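Local coordinates for salicylaldehyde dehydrogenase NahF (Pseudomonas putida, PDB 4JZ6), which probably catalyses the NAD+-dependent oxidation of salicylaldehyde to salicylate in the bacterial degradation of naphthalene, at residues Ala461-Thr466 / Arg473-Ala478; Asn123-Ala128 / Leu171-Ile176; Leu261-Leu266 / Ile480-Glu485; Asn418-Gly423 / Ile443-Val448. One frame throughout, in Å; residues are numbered along the deposited sequence.

Contact 1: Ala461-Thr466 / Arg473-Ala478; sequences APYGGT and RFDGRA. With NK (salicylaldehyde), chain B.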
loop_
_atom_site.group_PDB
_atom_site.type_symbol
_atom_site.label_atom_id
_atom_site.label_comp_id
_atom_site.label_asym_id
_atom_site.label_seq_id
_atom_site.Cartn_x
_atom_site.Cartn_y
_atom_site.Cartn_z
ATOM N N ALA A 461 -5.295 -9.063 16.001
ATOM C CA ALA A 461 -4.137 -9.528 15.256
ATOM C C ALA A 461 -4.315 -9.217 13.789
ATOM O O ALA A 461 -5.372 -9.484 13.230
ATOM C CB ALA A 461 -3.951 -11.012 15.462
ATOM N N PRO A 462 -3.271 -8.658 13.158
ATOM C CA PRO A 462 -3.341 -8.263 11.749
ATOM C C PRO A 462 -3.649 -9.467 10.876
ATOM O O PRO A 462 -3.078 -10.541 11.099
ATOM C CB PRO A 462 -1.926 -7.750 11.459
ATOM C CG PRO A 462 -1.068 -8.428 12.452
ATOM C CD PRO A 462 -1.910 -8.514 13.696
ATOM N N TYR A 463 -4.549 -9.294 9.912
ATOM C CA TYR A 463 -4.886 -10.379 9.002
ATOM C C TYR A 463 -4.617 -10.001 7.545
ATOM O O TYR A 463 -5.201 -9.052 7.011
ATOM C CB TYR A 463 -6.337 -10.819 9.183
ATOM C CG TYR A 463 -6.663 -12.065 8.405
ATOM C CD1 TYR A 463 -6.446 -13.323 8.953
ATOM C CD2 TYR A 463 -7.172 -11.990 7.113
ATOM C CE1 TYR A 463 -6.735 -14.475 8.238
ATOM C CE2 TYR A 463 -7.462 -13.134 6.391
ATOM C CZ TYR A 463 -7.242 -14.373 6.957
ATOM O OH TYR A 463 -7.537 -15.510 6.238
ATOM N N GLY A 464 -3.730 -10.763 6.911
ATOM C CA GLY A 464 -3.359 -10.533 5.528
ATOM C C GLY A 464 -2.289 -11.499 5.056
ATOM O O GLY A 464 -1.776 -12.294 5.844
ATOM N N GLY A 465 -1.948 -11.426 3.771
ATOM C CA GLY A 465 -0.930 -12.296 3.204
ATOM C C GLY A 465 0.141 -11.585 2.391
ATOM O O GLY A 465 0.123 -10.364 2.249
ATOM N N THR A 466 1.083 -12.362 1.863
ATOM C CA THR A 466 2.135 -11.846 0.993
ATOM C C THR A 466 1.921 -12.401 -0.404
ATOM O O THR A 466 1.052 -13.249 -0.610
ATOM C CB THR A 466 3.532 -12.296 1.466
ATOM O OG1 THR A 466 3.684 -13.704 1.244
ATOM C CG2 THR A 466 3.710 -12.018 2.947
ATOM N N ARG A 473 -3.756 -4.835 5.130
ATOM C CA ARG A 473 -4.119 -5.630 6.294
ATOM C C ARG A 473 -5.418 -5.186 6.985
ATOM O O ARG A 473 -5.619 -4.000 7.253
ATOM C CB ARG A 473 -2.954 -5.620 7.292
ATOM C CG ARG A 473 -2.656 -6.971 7.917
ATOM C CD ARG A 473 -1.297 -7.519 7.485
ATOM N NE ARG A 473 -1.279 -7.948 6.091
ATOM C CZ ARG A 473 -0.303 -8.661 5.531
ATOM N NH1 ARG A 473 -0.378 -8.995 4.250
ATOM N NH2 ARG A 473 0.744 -9.047 6.246
ATOM N N PHE A 474 -6.298 -6.147 7.259
ATOM C CA PHE A 474 -7.432 -5.911 8.150
ATOM C C PHE A 474 -7.046 -6.359 9.562
ATOM O O PHE A 474 -6.038 -7.050 9.740
ATOM C CB PHE A 474 -8.675 -6.679 7.687
ATOM C CG PHE A 474 -9.463 -5.991 6.608
ATOM C CD1 PHE A 474 -10.138 -4.807 6.866
ATOM C CD2 PHE A 474 -9.561 -6.550 5.340
ATOM C CE1 PHE A 474 -10.883 -4.181 5.870
ATOM C CE2 PHE A 474 -10.297 -5.930 4.345
ATOM C CZ PHE A 474 -10.961 -4.740 4.612
ATOM N N ASP A 475 -7.840 -5.952 10.555
ATOM C CA ASP A 475 -7.635 -6.324 11.968
ATOM C C ASP A 475 -6.325 -5.812 12.576
ATOM O O ASP A 475 -5.441 -5.328 11.865
ATOM C CB ASP A 475 -7.753 -7.835 12.165
ATOM C CG ASP A 475 -9.092 -8.364 11.739
ATOM O OD1 ASP A 475 -10.109 -7.727 12.084
ATOM O OD2 ASP A 475 -9.129 -9.408 11.049
ATOM N N GLY A 476 -6.211 -5.919 13.898
ATOM C CA GLY A 476 -5.022 -5.461 14.601
ATOM C C GLY A 476 -4.822 -3.959 14.508
ATOM O O GLY A 476 -5.681 -3.238 14.004
ATOM N N ARG A 477 -3.690 -3.473 14.994
ATOM C CA ARG A 477 -3.407 -2.052 14.891
ATOM C C ARG A 477 -3.091 -1.669 13.444
ATOM O O ARG A 477 -3.277 -0.519 13.044
ATOM C CB ARG A 477 -2.251 -1.664 15.806
ATOM C CG ARG A 477 -2.505 -1.867 17.292
ATOM C CD ARG A 477 -1.235 -1.529 18.076
ATOM N NE ARG A 477 -1.396 -1.607 19.528
ATOM C CZ ARG A 477 -0.383 -1.536 20.388
ATOM N NH1 ARG A 477 0.859 -1.397 19.935
ATOM N NH2 ARG A 477 -0.604 -1.613 21.696
ATOM N N ALA A 478 -2.629 -2.635 12.656
ATOM C CA ALA A 478 -2.195 -2.364 11.284
ATOM C C ALA A 478 -3.305 -1.844 10.368
ATOM O O ALA A 478 -3.042 -1.165 9.376
ATOM C CB ALA A 478 -1.559 -3.598 10.679
HETATM O OAH NK B . -10.610 -16.713 3.995
HETATM C CAD NK B . -11.620 -16.060 4.164
HETATM C CAA NK B . -11.853 -15.579 5.543
HETATM C CAC NK B . -10.865 -14.903 6.257
HETATM C CAG NK B . -11.135 -14.475 7.553
HETATM C CAI NK B . -12.363 -14.729 8.135
HETATM C CAE NK B . -13.341 -15.405 7.430
HETATM C CAB NK B . -13.086 -15.835 6.128
HETATM O OAF NK B . -14.025 -16.511 5.386
#

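Contact 2: Asn123-Ala128 / Leu171-Ile176; sequences NVFREA and LAARAI. With EDO (1,2-ethanediol), chain G.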
loop_
_atom_site.group_PDB
_atom_site.type_symbol
_atom_site.label_atom_id
_atom_site.label_comp_id
_atom_site.label_asym_id
_atom_site.label_seq_id
_atom_site.Cartn_x
_atom_site.Cartn_y
_atom_site.Cartn_z
ATOM N N ASN A 123 -17.482 -8.975 17.187
ATOM C CA ASN A 123 -16.199 -8.691 17.806
ATOM C C ASN A 123 -15.366 -7.688 17.005
ATOM O O ASN A 123 -14.687 -6.845 17.583
ATOM C CB ASN A 123 -15.412 -9.969 18.085
ATOM C CG ASN A 123 -14.293 -9.740 19.079
ATOM O OD1 ASN A 123 -13.137 -9.551 18.701
ATOM N ND2 ASN A 123 -14.639 -9.723 20.362
ATOM N N VAL A 124 -15.428 -7.774 15.678
ATOM C CA VAL A 124 -14.760 -6.792 14.831
ATOM C C VAL A 124 -15.262 -5.394 15.168
ATOM O O VAL A 124 -14.465 -4.482 15.397
ATOM C CB VAL A 124 -14.998 -7.052 13.327
ATOM C CG1 VAL A 124 -14.499 -5.882 12.506
ATOM C CG2 VAL A 124 -14.300 -8.316 12.892
ATOM N N PHE A 125 -16.582 -5.234 15.214
ATOM C CA PHE A 125 -17.180 -3.948 15.556
ATOM C C PHE A 125 -16.784 -3.479 16.949
ATOM O O PHE A 125 -16.612 -2.285 17.168
ATOM C CB PHE A 125 -18.709 -3.981 15.404
ATOM C CG PHE A 125 -19.176 -3.689 14.008
ATOM C CD1 PHE A 125 -19.306 -2.382 13.569
ATOM C CD2 PHE A 125 -19.463 -4.722 13.124
ATOM C CE1 PHE A 125 -19.719 -2.107 12.274
ATOM C CE2 PHE A 125 -19.874 -4.453 11.826
ATOM C CZ PHE A 125 -20.002 -3.142 11.403
ATOM N N ARG A 126 -16.633 -4.402 17.891
ATOM C CA ARG A 126 -16.206 -4.001 19.228
ATOM C C ARG A 126 -14.735 -3.610 19.256
ATOM O O ARG A 126 -14.359 -2.630 19.899
ATOM C CB ARG A 126 -16.492 -5.090 20.250
ATOM C CG ARG A 126 -17.961 -5.305 20.457
ATOM C CD ARG A 126 -18.247 -6.000 21.753
ATOM N NE ARG A 126 -19.685 -6.060 21.972
ATOM C CZ ARG A 126 -20.449 -7.089 21.630
ATOM N NH1 ARG A 126 -19.908 -8.161 21.064
ATOM N NH2 ARG A 126 -21.752 -7.048 21.862
ATOM N N GLU A 127 -13.908 -4.374 18.550
ATOM C CA GLU A 127 -12.489 -4.071 18.452
ATOM C C GLU A 127 -12.318 -2.723 17.780
ATOM O O GLU A 127 -11.545 -1.879 18.244
ATOM C CB GLU A 127 -11.761 -5.144 17.647
ATOM C CG GLU A 127 -10.246 -5.018 17.685
ATOM C CD GLU A 127 -9.671 -5.340 19.056
ATOM O OE1 GLU A 127 -8.558 -4.853 19.361
ATOM O OE2 GLU A 127 -10.328 -6.081 19.827
ATOM N N ALA A 128 -13.045 -2.520 16.685
ATOM C CA ALA A 128 -13.002 -1.243 15.984
ATOM C C ALA A 128 -13.444 -0.131 16.932
ATOM O O ALA A 128 -12.773 0.896 17.058
ATOM C CB ALA A 128 -13.877 -1.280 14.743
ATOM N N LEU A 171 -16.459 -10.723 6.863
ATOM C CA LEU A 171 -15.734 -10.030 5.800
ATOM C C LEU A 171 -16.385 -8.692 5.450
ATOM O O LEU A 171 -15.714 -7.734 5.066
ATOM C CB LEU A 171 -15.611 -10.914 4.559
ATOM C CG LEU A 171 -14.791 -12.187 4.773
ATOM C CD1 LEU A 171 -14.536 -12.896 3.452
ATOM C CD2 LEU A 171 -13.494 -11.861 5.473
ATOM N N ALA A 172 -17.701 -8.632 5.580
ATOM C CA ALA A 172 -18.403 -7.369 5.441
ATOM C C ALA A 172 -18.091 -6.489 6.643
ATOM O O ALA A 172 -17.725 -5.323 6.490
ATOM C CB ALA A 172 -19.915 -7.600 5.319
ATOM N N ALA A 173 -18.237 -7.063 7.836
ATOM C CA ALA A 173 -18.050 -6.334 9.089
ATOM C C ALA A 173 -16.711 -5.616 9.137
ATOM O O ALA A 173 -16.650 -4.421 9.425
ATOM C CB ALA A 173 -18.180 -7.277 10.266
ATOM N N ARG A 174 -15.648 -6.354 8.839
ATOM C CA ARG A 174 -14.300 -5.809 8.808
ATOM C C ARG A 174 -14.209 -4.632 7.823
ATOM O O ARG A 174 -13.556 -3.627 8.109
ATOM C CB ARG A 174 -13.285 -6.921 8.477
ATOM C CG ARG A 174 -12.688 -6.857 7.074
ATOM C CD ARG A 174 -12.691 -8.184 6.333
ATOM N NE ARG A 174 -11.542 -9.031 6.633
ATOM C CZ ARG A 174 -10.866 -9.729 5.720
ATOM N NH1 ARG A 174 -11.204 -9.675 4.435
ATOM N NH2 ARG A 174 -9.847 -10.487 6.091
ATOM N N ALA A 175 -14.900 -4.742 6.687
ATOM C CA ALA A 175 -14.810 -3.738 5.629
ATOM C C ALA A 175 -15.722 -2.538 5.891
ATOM O O ALA A 175 -15.804 -1.614 5.079
ATOM C CB ALA A 175 -15.126 -4.364 4.282
ATOM N N ILE A 176 -16.406 -2.556 7.030
ATOM C CA ILE A 176 -17.269 -1.450 7.420
ATOM C C ILE A 176 -16.791 -0.861 8.739
ATOM O O ILE A 176 -16.495 0.331 8.824
ATOM C CB ILE A 176 -18.730 -1.913 7.581
ATOM C CG1 ILE A 176 -19.251 -2.469 6.255
ATOM C CG2 ILE A 176 -19.607 -0.777 8.085
ATOM C CD1 ILE A 176 -20.622 -3.086 6.344
HETATM C C1 EDO G . -12.104 -12.252 16.135
HETATM O O1 EDO G . -11.689 -11.913 17.467
HETATM C C2 EDO G . -13.014 -11.164 15.572
HETATM O O2 EDO G . -13.332 -11.448 14.203
#

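Contact 3: Leu261-Leu266 / Ile480-Glu485; sequences LKRCLL and IDEFTE. With EDO (1,2-ethanediol), chain K.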
loop_
_atom_site.group_PDB
_atom_site.type_symbol
_atom_site.label_atom_id
_atom_site.label_comp_id
_atom_site.label_asym_id
_atom_site.label_seq_id
_atom_site.Cartn_x
_atom_site.Cartn_y
_atom_site.Cartn_z
ATOM N N LEU A 261 -4.158 6.076 -9.514
ATOM C CA LEU A 261 -3.217 6.164 -8.392
ATOM C C LEU A 261 -3.871 5.956 -7.025
ATOM O O LEU A 261 -3.499 6.616 -6.052
ATOM C CB LEU A 261 -2.459 7.509 -8.396
ATOM C CG LEU A 261 -1.385 7.862 -9.439
ATOM C CD1 LEU A 261 -0.356 6.752 -9.581
ATOM C CD2 LEU A 261 -1.998 8.192 -10.794
ATOM N N LYS A 262 -4.839 5.050 -6.942
ATOM C CA LYS A 262 -5.535 4.836 -5.677
ATOM C C LYS A 262 -4.983 3.635 -4.931
ATOM O O LYS A 262 -4.704 2.597 -5.520
ATOM C CB LYS A 262 -7.044 4.706 -5.895
ATOM C CG LYS A 262 -7.614 5.829 -6.742
ATOM C CD LYS A 262 -9.011 6.201 -6.324
ATOM C CE LYS A 262 -9.581 7.277 -7.233
ATOM N NZ LYS A 262 -10.988 7.611 -6.869
ATOM N N ARG A 263 -4.813 3.794 -3.624
ATOM C CA ARG A 263 -4.297 2.729 -2.780
ATOM C C ARG A 263 -5.322 1.617 -2.602
ATOM O O ARG A 263 -6.520 1.874 -2.436
ATOM C CB ARG A 263 -3.881 3.286 -1.418
ATOM C CG ARG A 263 -3.523 2.234 -0.377
ATOM C CD ARG A 263 -2.919 2.898 0.839
ATOM N NE ARG A 263 -2.662 1.974 1.937
ATOM C CZ ARG A 263 -2.188 2.363 3.116
ATOM N NH1 ARG A 263 -1.923 3.650 3.322
ATOM N NH2 ARG A 263 -1.971 1.479 4.082
ATOM N N CYS A 264 -4.840 0.379 -2.636
ATOM C CA CYS A 264 -5.688 -0.787 -2.445
ATOM C C CYS A 264 -5.281 -1.625 -1.245
ATOM O O CYS A 264 -4.095 -1.819 -0.976
ATOM C CB CYS A 264 -5.683 -1.656 -3.700
ATOM S SG CYS A 264 -6.549 -0.907 -5.083
ATOM N N LEU A 265 -6.280 -2.101 -0.514
ATOM C CA LEU A 265 -6.073 -3.171 0.446
ATOM C C LEU A 265 -6.567 -4.442 -0.237
ATOM O O LEU A 265 -7.766 -4.601 -0.475
ATOM C CB LEU A 265 -6.852 -2.903 1.729
ATOM C CG LEU A 265 -6.398 -3.600 3.009
ATOM C CD1 LEU A 265 -7.140 -3.008 4.194
ATOM C CD2 LEU A 265 -6.608 -5.105 2.953
ATOM N N LEU A 266 -5.633 -5.329 -0.565
ATOM C CA LEU A 266 -5.939 -6.537 -1.329
ATOM C C LEU A 266 -5.852 -7.792 -0.472
ATOM O O LEU A 266 -4.788 -8.128 0.057
ATOM C CB LEU A 266 -4.999 -6.660 -2.533
ATOM C CG LEU A 266 -5.556 -6.191 -3.880
ATOM C CD1 LEU A 266 -6.683 -5.163 -3.710
ATOM C CD2 LEU A 266 -4.441 -5.658 -4.767
ATOM N N ILE A 480 -5.376 0.383 10.909
ATOM C CA ILE A 480 -5.585 1.822 11.064
ATOM C C ILE A 480 -4.958 2.632 9.937
ATOM O O ILE A 480 -5.579 3.539 9.393
ATOM C CB ILE A 480 -5.042 2.327 12.411
ATOM C CG1 ILE A 480 -5.819 1.681 13.560
ATOM C CG2 ILE A 480 -5.138 3.846 12.498
ATOM C CD1 ILE A 480 -5.262 2.007 14.927
ATOM N N ASP A 481 -3.729 2.289 9.579
ATOM C CA ASP A 481 -3.040 2.982 8.506
ATOM C C ASP A 481 -3.775 2.826 7.179
ATOM O O ASP A 481 -3.633 3.650 6.276
ATOM C CB ASP A 481 -1.613 2.461 8.373
ATOM C CG ASP A 481 -0.855 3.131 7.246
ATOM O OD1 ASP A 481 -0.331 4.246 7.462
ATOM O OD2 ASP A 481 -0.793 2.549 6.140
ATOM N N GLU A 482 -4.560 1.766 7.061
ATOM C CA GLU A 482 -5.281 1.500 5.824
ATOM C C GLU A 482 -6.377 2.522 5.576
ATOM O O GLU A 482 -6.720 2.811 4.430
ATOM C CB GLU A 482 -5.886 0.103 5.858
ATOM C CG GLU A 482 -4.872 -0.976 6.090
ATOM C CD GLU A 482 -4.023 -1.225 4.866
ATOM O OE1 GLU A 482 -4.341 -0.653 3.798
ATOM O OE2 GLU A 482 -3.045 -2.000 4.975
ATOM N N PHE A 483 -6.927 3.070 6.651
ATOM C CA PHE A 483 -8.071 3.962 6.528
ATOM C C PHE A 483 -7.831 5.296 7.215
ATOM O O PHE A 483 -8.765 5.918 7.722
ATOM C CB PHE A 483 -9.330 3.293 7.076
ATOM C CG PHE A 483 -9.603 1.947 6.472
ATOM C CD1 PHE A 483 -9.855 1.822 5.113
ATOM C CD2 PHE A 483 -9.603 0.804 7.260
ATOM C CE1 PHE A 483 -10.101 0.583 4.552
ATOM C CE2 PHE A 483 -9.853 -0.441 6.706
ATOM C CZ PHE A 483 -10.100 -0.552 5.351
ATOM N N THR A 484 -6.576 5.732 7.231
ATOM C CA THR A 484 -6.246 7.049 7.751
ATOM C C THR A 484 -5.286 7.778 6.834
ATOM O O THR A 484 -4.520 7.157 6.089
ATOM C CB THR A 484 -5.624 6.990 9.169
ATOM O OG1 THR A 484 -4.429 6.189 9.155
ATOM C CG2 THR A 484 -6.627 6.423 10.174
ATOM N N GLU A 485 -5.352 9.103 6.877
ATOM C CA GLU A 485 -4.312 9.929 6.288
ATOM C C GLU A 485 -3.284 10.158 7.374
ATOM O O GLU A 485 -3.643 10.524 8.498
ATOM C CB GLU A 485 -4.862 11.283 5.828
ATOM C CG GLU A 485 -5.864 11.232 4.689
ATOM C CD GLU A 485 -5.278 10.655 3.407
ATOM O OE1 GLU A 485 -4.049 10.404 3.352
ATOM O OE2 GLU A 485 -6.061 10.454 2.450
HETATM C C1 EDO K . 0.338 6.336 3.606
HETATM O O1 EDO K . -0.145 5.957 2.306
HETATM C C2 EDO K . 1.141 5.194 4.226
HETATM O O2 EDO K . 1.335 5.408 5.631
HETATM O O HOH W 1 -3.036 -0.598 1.358
HETATM O O HOH W 2 -2.134 5.824 6.018
#

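Contact 4: Asn418-Gly423 / Ile443-Val448; sequences NDSVYG and IEYGCV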
loop_
_atom_site.group_PDB
_atom_site.type_symbol
_atom_site.label_atom_id
_atom_site.label_comp_id
_atom_site.label_asym_id
_atom_site.label_seq_id
_atom_site.Cartn_x
_atom_site.Cartn_y
_atom_site.Cartn_z
ATOM N N ASN A 418 7.410 -22.400 0.821
ATOM C CA ASN A 418 7.792 -21.136 0.206
ATOM C C ASN A 418 7.662 -21.097 -1.317
ATOM O O ASN A 418 7.761 -20.027 -1.924
ATOM C CB ASN A 418 9.208 -20.743 0.629
ATOM C CG ASN A 418 9.233 -19.985 1.941
ATOM O OD1 ASN A 418 8.208 -19.484 2.398
ATOM N ND2 ASN A 418 10.408 -19.885 2.547
ATOM N N ASP A 419 7.439 -22.251 -1.941
ATOM C CA ASP A 419 7.330 -22.271 -3.398
ATOM C C ASP A 419 5.903 -21.996 -3.899
ATOM O O ASP A 419 5.657 -21.919 -5.102
ATOM C CB ASP A 419 7.934 -23.553 -3.988
ATOM C CG ASP A 419 6.889 -24.610 -4.335
ATOM O OD1 ASP A 419 7.094 -25.316 -5.351
ATOM O OD2 ASP A 419 5.883 -24.754 -3.601
ATOM N N SER A 420 4.966 -21.850 -2.969
ATOM C CA SER A 420 3.616 -21.440 -3.327
ATOM C C SER A 420 3.622 -20.013 -3.851
ATOM O O SER A 420 4.444 -19.191 -3.449
ATOM C CB SER A 420 2.681 -21.527 -2.120
ATOM O OG SER A 420 1.385 -21.057 -2.447
ATOM N N VAL A 421 2.688 -19.723 -4.743
ATOM C CA VAL A 421 2.533 -18.379 -5.274
ATOM C C VAL A 421 1.731 -17.526 -4.291
ATOM O O VAL A 421 1.648 -16.305 -4.433
ATOM C CB VAL A 421 1.845 -18.414 -6.664
ATOM C CG1 VAL A 421 0.324 -18.439 -6.528
ATOM C CG2 VAL A 421 2.309 -17.251 -7.508
ATOM N N TYR A 422 1.149 -18.181 -3.288
ATOM C CA TYR A 422 0.379 -17.501 -2.245
ATOM C C TYR A 422 1.133 -17.503 -0.919
ATOM O O TYR A 422 2.165 -18.162 -0.775
ATOM C CB TYR A 422 -0.968 -18.190 -2.025
ATOM C CG TYR A 422 -1.845 -18.285 -3.246
ATOM C CD1 TYR A 422 -2.538 -17.175 -3.710
ATOM C CD2 TYR A 422 -2.004 -19.489 -3.921
ATOM C CE1 TYR A 422 -3.360 -17.258 -4.824
ATOM C CE2 TYR A 422 -2.822 -19.582 -5.037
ATOM C CZ TYR A 422 -3.498 -18.464 -5.483
ATOM O OH TYR A 422 -4.315 -18.546 -6.589
ATOM N N GLY A 423 0.588 -16.782 0.055
ATOM C CA GLY A 423 1.178 -16.705 1.377
ATOM C C GLY A 423 0.224 -16.098 2.387
ATOM O O GLY A 423 0.526 -15.072 2.990
ATOM N N ILE A 443 9.159 -19.280 6.604
ATOM C CA ILE A 443 8.115 -19.358 5.576
ATOM C C ILE A 443 7.437 -18.011 5.305
ATOM O O ILE A 443 7.294 -17.177 6.204
ATOM C CB ILE A 443 7.049 -20.441 5.890
ATOM C CG1 ILE A 443 6.354 -20.159 7.221
ATOM C CG2 ILE A 443 7.680 -21.830 5.896
ATOM C CD1 ILE A 443 5.395 -21.246 7.636
ATOM N N GLU A 444 7.023 -17.817 4.054
ATOM C CA GLU A 444 6.531 -16.525 3.576
ATOM C C GLU A 444 5.008 -16.390 3.688
ATOM O O GLU A 444 4.286 -16.415 2.687
ATOM C CB GLU A 444 7.004 -16.300 2.134
ATOM C CG GLU A 444 8.518 -16.128 2.016
ATOM C CD GLU A 444 9.070 -16.540 0.659
ATOM O OE1 GLU A 444 8.388 -17.282 -0.078
ATOM O OE2 GLU A 444 10.201 -16.126 0.330
ATOM N N TYR A 445 4.526 -16.249 4.920
ATOM C CA TYR A 445 3.090 -16.264 5.186
ATOM C C TYR A 445 2.668 -15.147 6.136
ATOM O O TYR A 445 3.390 -14.806 7.075
ATOM C CB TYR A 445 2.659 -17.646 5.710
ATOM C CG TYR A 445 2.713 -18.694 4.619
ATOM C CD1 TYR A 445 1.563 -19.067 3.929
ATOM C CD2 TYR A 445 3.920 -19.277 4.247
ATOM C CE1 TYR A 445 1.618 -19.999 2.911
ATOM C CE2 TYR A 445 3.983 -20.209 3.232
ATOM C CZ TYR A 445 2.830 -20.569 2.570
ATOM O OH TYR A 445 2.889 -21.501 1.559
ATOM N N GLY A 446 1.505 -14.565 5.869
ATOM C CA GLY A 446 0.976 -13.518 6.718
ATOM C C GLY A 446 0.618 -14.041 8.095
ATOM O O GLY A 446 0.698 -13.308 9.080
ATOM N N CYS A 447 0.216 -15.308 8.161
ATOM C CA CYS A 447 -0.128 -15.945 9.428
ATOM C C CYS A 447 0.574 -17.293 9.575
ATOM O O CYS A 447 0.458 -18.160 8.700
ATOM C CB CYS A 447 -1.636 -16.146 9.525
ATOM S SG CYS A 447 -2.599 -14.687 9.090
ATOM N N VAL A 448 1.301 -17.465 10.679
ATOM C CA VAL A 448 1.964 -18.733 10.991
ATOM C C VAL A 448 1.504 -19.237 12.361
ATOM O O VAL A 448 1.575 -18.510 13.355
ATOM C CB VAL A 448 3.500 -18.588 10.988
ATOM C CG1 VAL A 448 4.158 -19.874 11.437
ATOM C CG2 VAL A 448 3.986 -18.200 9.606
HETATM O O HOH W 3 0.141 -20.317 0.083
HETATM O O HOH W 4 4.249 -18.321 0.461
#

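Contact 1: Ala461-Thr466 / Arg473-Ala478
Y463 and F474 meet as the hydrogen-bonded pair of a lone antiparallel beta bridge, which joins the loops before and after strand 470-471 in the aldehyde dehydrogenase fold. Y463 N sends F474 O a nearly straight bond (2.7 Å, 169°); the return bond, F474 N to Y463 O, is longer at 3.1 Å. With CG anti to its backbone N (chi1 -172°), Y463 directs its ring away from the bridge into the substrate pocket, where OH lies 3.4 Å from CAC of salicylaldehyde; CE2 and CZ also near the ligand's ring, so a flat aromatic suits here. D475 leans its CB against A461 O, while its carboxylate is held by Y178 and N457. G476 has a positive phi, and a CB there would collide with P462 N. R473, bent at chi2 and chi3, rests CG 3.7 Å from P462 CB and carries its guanidinium over G464, which has no side chain to block it. G464 C sits 3.2 Å above that guanidinium plane, offset toward the rim.

Contact 2: Asn123-Ala128 / Leu171-Ile176
F125 brings the CE2-CZ end of its ring against A173 and I176 of the neighbouring helix: CE2 comes within 3.6 Å of A173 CB, approaching obliquely, while I176 CG2 lies at the ring's edge, 4.1 Å from CZ. The short A173 gives the large ring room near the helix backbone, and the ring also packs on L85 and V88 of helix 78-94. An alanine at F125 would probably open a gap between these three helices and leave A173 CB and I176 CG2 without their aromatic neighbour. The preceding residue, V124, spreads its two methyls. CG1, anti to the backbone N (chi1 170°), lies on the backbone of the other helix, 3.7 Å from R174 CA, and CG2 meets O2 of a bound 1,2-ethanediol. That diol also donates from O1 to N123 OD1 at 3.0 Å. R174 has its CB turned away from this interface, and its side chain packs on Y463 and F474, near bound salicylaldehyde. The short helical segments run almost parallel, 9.0 Å apart at 16°, close enough for V124 and F125 to pack on A173, R174 CA and I176. This is apolar helix packing: helix 111-130 lies against helix 170-181, the helix of the beta-alpha-beta crossover between parallel strands 159-162 and 186-189, and W113 and V170 near the starts of the two helices line the salicylaldehyde pocket.

Contact 3: Leu261-Leu266 / Ile480-Glu485
D481 OD2 is gripped by both terminal nitrogens of R263. NH2 makes the stronger bond, 2.6 Å and 164°; D481 OD2 lies close to the guanidinium plane and is met nearly in line with its C-O bond, and NH1 adds a weak bond at 3.2 Å. The same NH2 makes a second, weak salt-bridge bond to E482 OE1, whose carboxylate is turned 69° from the guanidinium. R263 spans the gap because its chain is extended from CG to NE, with CG anti to the backbone N (chi1 171°). A water joins the network, accepting from R263 NE (2.7 Å) and donating to C264 O and E482 OE1. A leucine in place of R263 would probably leave E482 OE1 and D481 OD2 without this cationic partner, and the water with one bond fewer. Beside the charges, L265 CD1 packs 3.6 Å from E482 CG and 4.0 Å from F483 CZ, a leucine suiting the apolar stem of the glutamate as well as the ring. Both acids have further ties, D481 OD1 to R153 and E482 OE2 weakly to R473 N. This salt-bridge network joins the segment around strand 264-267, in the six-stranded sheet, to the short helix 479-482, and R263 with K262 and C264 helps line a second salicylaldehyde site near the second subunit.

Contact 4: Asn418-Gly423 / Ile443-Val448
N418 lays its side chain across that of E444 at about a right angle. Its CB is 3.6 Å from E444 OE1, its CG about as near, and its OD1 accepts from E444 N at 2.6 Å, the donor lying in the carbonyl plane. ND2 at the other tip passes I443 CA and bonds to S442 O, so an asparagine serves both an N-H and a C=O where helix 433-442 ends. The acceptors N418 OD1 and E444 OE1 stand 3.3 Å apart, a closeness probably eased by K467, whose NZ forms a salt bridge with OE1. Y445 places ring atom CD1 3.5 Å from G423 CA; its OH reaches S420 CB and is hydrogen-bonded to A417 O. G423 must lack a side chain, since a CB would strike E444 O, and its O receives G446 N at 3.1 Å, the donor 46° above the carbonyl plane. S420 OG accepts from Y422 N in an ST turn and is also hydrogen-bonded to D394 OD1. The contact joins the loop leading into strand 425-429 to the turn leading into strand 447-450, the two parallel strands of a beta-alpha-beta crossover whose sheet runs on into the second subunit.

How the contacts relate
From the N terminus, contact 2 closes first, joining helix 111-130 to helix 170-181 before the others open. Contact 3 opens at 261-266 and closes at 480-485, a long loop that encloses contact 4 and, after it, contact 1; these two are in series and no loops cross. Contact 1 is the meeting point, touching each of the others: Y463 and F474 pack on R174 of contact 2, F474 packs on F483 of contact 3, and T466 probably hydrogen-bonds to G423 of contact 4. Contacts 2 and 4 do not touch. Contact 3 ties the six-stranded sheet to helix 479-482, contact 4 joins loops of the seven-stranded sheet, and contacts 1, 3 and 4 reach the second subunit.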